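Local coordinates for amino acid ABC superfamily ATP binding cassette transporter, binding protein (Streptococcus pneumoniae, PDB 4H5G), which binds L-arginine as the substrate-binding protein of an amino acid ABC transporter and presumably delivers it to the membrane permease for uptake, at the arginine site. Coordinates in Å, arbitrary orientation; residue numbers count along the deposited sequence, not the author numbering.

The arginine site. Residues 19, 21-22, 26, 63, 80-83, 88, 129, 132-134, 171. With ARG (arginine), chain B.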
# COMPACT_ATOMS: atom_id res chain seq x y z
N SER A 19 -6.31 -1.82 3.39
CA SER A 19 -6.85 -0.46 3.39
C SER A 19 -7.07 -0.05 1.94
O SER A 19 -6.13 0.36 1.26
CB SER A 19 -5.88 0.50 4.09
OG SER A 19 -6.23 1.87 3.91
N ASP A 21 -7.59 2.28 -0.17
CA ASP A 21 -7.51 3.69 -0.58
C ASP A 21 -6.24 3.93 -1.38
O ASP A 21 -5.66 5.01 -1.33
CB ASP A 21 -7.52 4.61 0.65
CG ASP A 21 -6.33 4.36 1.59
OD1 ASP A 21 -5.66 3.33 1.43
OD2 ASP A 21 -6.08 5.20 2.50
N TYR A 22 -5.81 2.93 -2.15
CA TYR A 22 -4.43 2.92 -2.61
C TYR A 22 -4.27 2.21 -3.96
O TYR A 22 -3.49 1.27 -4.08
CB TYR A 22 -3.56 2.23 -1.53
CG TYR A 22 -2.21 2.89 -1.24
CD1 TYR A 22 -2.12 4.25 -0.97
CD2 TYR A 22 -1.03 2.15 -1.22
CE1 TYR A 22 -0.88 4.87 -0.69
CE2 TYR A 22 0.21 2.75 -0.95
CZ TYR A 22 0.26 4.11 -0.68
OH TYR A 22 1.47 4.72 -0.41
N GLU A 26 -4.69 -1.66 -3.77
CA GLU A 26 -6.06 -2.01 -3.37
C GLU A 26 -6.94 -0.77 -3.39
O GLU A 26 -6.52 0.31 -2.97
CB GLU A 26 -6.11 -2.65 -1.97
CG GLU A 26 -5.36 -1.88 -0.89
CD GLU A 26 -3.92 -2.33 -0.78
OE1 GLU A 26 -3.66 -3.53 -1.03
OE2 GLU A 26 -3.05 -1.50 -0.44
N PHE A 63 -5.48 2.44 7.00
CA PHE A 63 -4.16 1.85 7.02
C PHE A 63 -3.56 1.75 8.41
O PHE A 63 -2.97 0.73 8.76
CB PHE A 63 -3.17 2.55 6.09
CG PHE A 63 -1.83 1.86 6.05
CD1 PHE A 63 -1.63 0.75 5.25
CD2 PHE A 63 -0.79 2.28 6.88
CE1 PHE A 63 -0.40 0.10 5.23
CE2 PHE A 63 0.43 1.62 6.88
CZ PHE A 63 0.62 0.53 6.06
N ALA A 80 -1.27 -4.70 2.24
CA ALA A 80 -1.74 -3.33 2.01
C ALA A 80 -0.60 -2.44 1.53
O ALA A 80 -0.43 -1.33 2.04
CB ALA A 80 -2.36 -2.76 3.28
N GLY A 81 0.18 -2.95 0.58
CA GLY A 81 1.34 -2.20 0.10
C GLY A 81 2.26 -1.88 1.26
O GLY A 81 2.79 -0.76 1.39
N ILE A 82 2.47 -2.87 2.12
CA ILE A 82 3.15 -2.64 3.39
C ILE A 82 4.66 -2.77 3.25
O ILE A 82 5.16 -3.85 2.93
CB ILE A 82 2.69 -3.65 4.44
CG1 ILE A 82 1.17 -3.53 4.66
CG2 ILE A 82 3.46 -3.47 5.75
CD1 ILE A 82 0.58 -4.63 5.56
N SER A 83 5.38 -1.68 3.52
CA SER A 83 6.85 -1.69 3.53
C SER A 83 7.39 -2.59 4.65
O SER A 83 7.04 -2.41 5.82
CB SER A 83 7.37 -0.26 3.71
OG SER A 83 6.92 0.59 2.69
N ARG A 88 9.18 -2.64 11.80
CA ARG A 88 8.02 -3.52 11.75
C ARG A 88 8.42 -4.97 11.92
O ARG A 88 7.66 -5.77 12.45
CB ARG A 88 7.25 -3.30 10.45
CG ARG A 88 6.46 -1.98 10.45
CD ARG A 88 5.97 -1.65 9.07
NE ARG A 88 5.17 -0.42 9.06
CZ ARG A 88 4.72 0.15 7.95
NH1 ARG A 88 5.02 -0.38 6.78
NH2 ARG A 88 3.98 1.25 8.02
N GLN A 129 0.16 9.91 4.86
CA GLN A 129 -0.82 9.04 5.52
C GLN A 129 -0.33 8.63 6.91
O GLN A 129 0.82 8.25 7.08
CB GLN A 129 -1.08 7.81 4.66
CG GLN A 129 -2.14 6.87 5.21
CD GLN A 129 -2.65 5.91 4.14
OE1 GLN A 129 -1.88 5.44 3.29
NE2 GLN A 129 -3.95 5.63 4.18
N THR A 132 2.55 5.63 8.29
CA THR A 132 3.23 5.12 7.10
C THR A 132 4.69 5.54 6.96
O THR A 132 5.14 6.51 7.58
CB THR A 132 2.51 5.51 5.77
OG1 THR A 132 2.66 6.91 5.53
CG2 THR A 132 1.02 5.12 5.80
N VAL A 133 5.40 4.82 6.10
CA VAL A 133 6.77 5.17 5.72
C VAL A 133 6.87 6.55 5.04
O VAL A 133 7.72 7.35 5.44
CB VAL A 133 7.46 4.04 4.90
CG1 VAL A 133 8.82 4.49 4.35
CG2 VAL A 133 7.61 2.79 5.77
N PRO A 134 6.02 6.85 4.04
CA PRO A 134 6.09 8.20 3.46
C PRO A 134 5.87 9.32 4.49
O PRO A 134 6.46 10.39 4.36
CB PRO A 134 4.97 8.20 2.42
CG PRO A 134 4.84 6.76 2.02
CD PRO A 134 5.09 5.98 3.29
N ASP A 171 3.47 6.06 -2.12
CA ASP A 171 4.19 5.11 -2.98
C ASP A 171 4.03 5.51 -4.45
O ASP A 171 2.96 5.90 -4.87
CB ASP A 171 3.69 3.68 -2.75
CG ASP A 171 4.20 3.11 -1.44
OD1 ASP A 171 5.36 2.64 -1.43
OD2 ASP A 171 3.48 3.17 -0.42
N ARG B . 4.15 1.59 1.86
CA ARG B . 3.75 2.50 2.95
C ARG B . 3.87 1.83 4.30
O ARG B . 3.94 0.60 4.41
CB ARG B . 2.32 3.01 2.74
CG ARG B . 1.28 1.91 2.48
CD ARG B . -0.15 2.47 2.51
NE ARG B . -1.13 1.47 2.10
CZ ARG B . -2.44 1.68 1.98
NH1 ARG B . -3.25 0.70 1.58
NH2 ARG B . -2.94 2.88 2.25
OXT ARG B . 3.91 2.52 5.32
O HOH W 1 6.47 3.34 1.37
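Tyr22 lays one ring face along the arginine ligand, with ARG NE 3.4 Å above the ring plane and displaced toward the rim, a cation-pi contact. Phe63, its CG anti to the backbone N (chi1 -176°), takes the opposite side: ARG CD lies over its face, 3.8 Å from the ring centroid, as a CH-pi contact. The two rings thus sandwich the end of the side chain and fix the tilt of the guanidinium plane, while acceptors surround its rim. ARG NH2 meets the syn lone pair of Asp21 OD1, close to the guanidinium plane, and also an in-plane lone pair of Gln129 OE1. Gln129 NE2 in turn donates to Asp21 OD2 at 2.7 Å through a bent bond, tilted from the amide plane, tying the two acceptors together. ARG NH1 reaches Ser19 O in plane and Glu26 OE2 from above that carboxylate; ARG NE donates a hydrogen bond to Ala80 O at 2.9 Å, from above that carbonyl plane. Asp21 and Glu26 would favour a cationic side chain.

At the other end, Arg88, extended from CG to NE, grips the ligand carboxylate end-on. Arg88 NH1 donates to ARG O at 2.8 Å, nearly straight (171° at H). Arg88 NH2 donates to ARG OXT. Backbone N-H groups of Ser83 and Val133 supply a second donor to O and OXT respectively. The ligand amino N lies nearly on the Gly81 C=O axis (174°), donating to that oxygen, and also donates to the syn lone pair of Asp171 OD2, whose anti lone pair accepts from Tyr22 OH at 2.5 Å; Ser83 OG and a water also bind this N.

Almost completely buried, the ligand lies in the cleft between the two lobes of a type II periplasmic binding fold, with Val133 opening helix 133-141 and Asp171 closing strand 167-171.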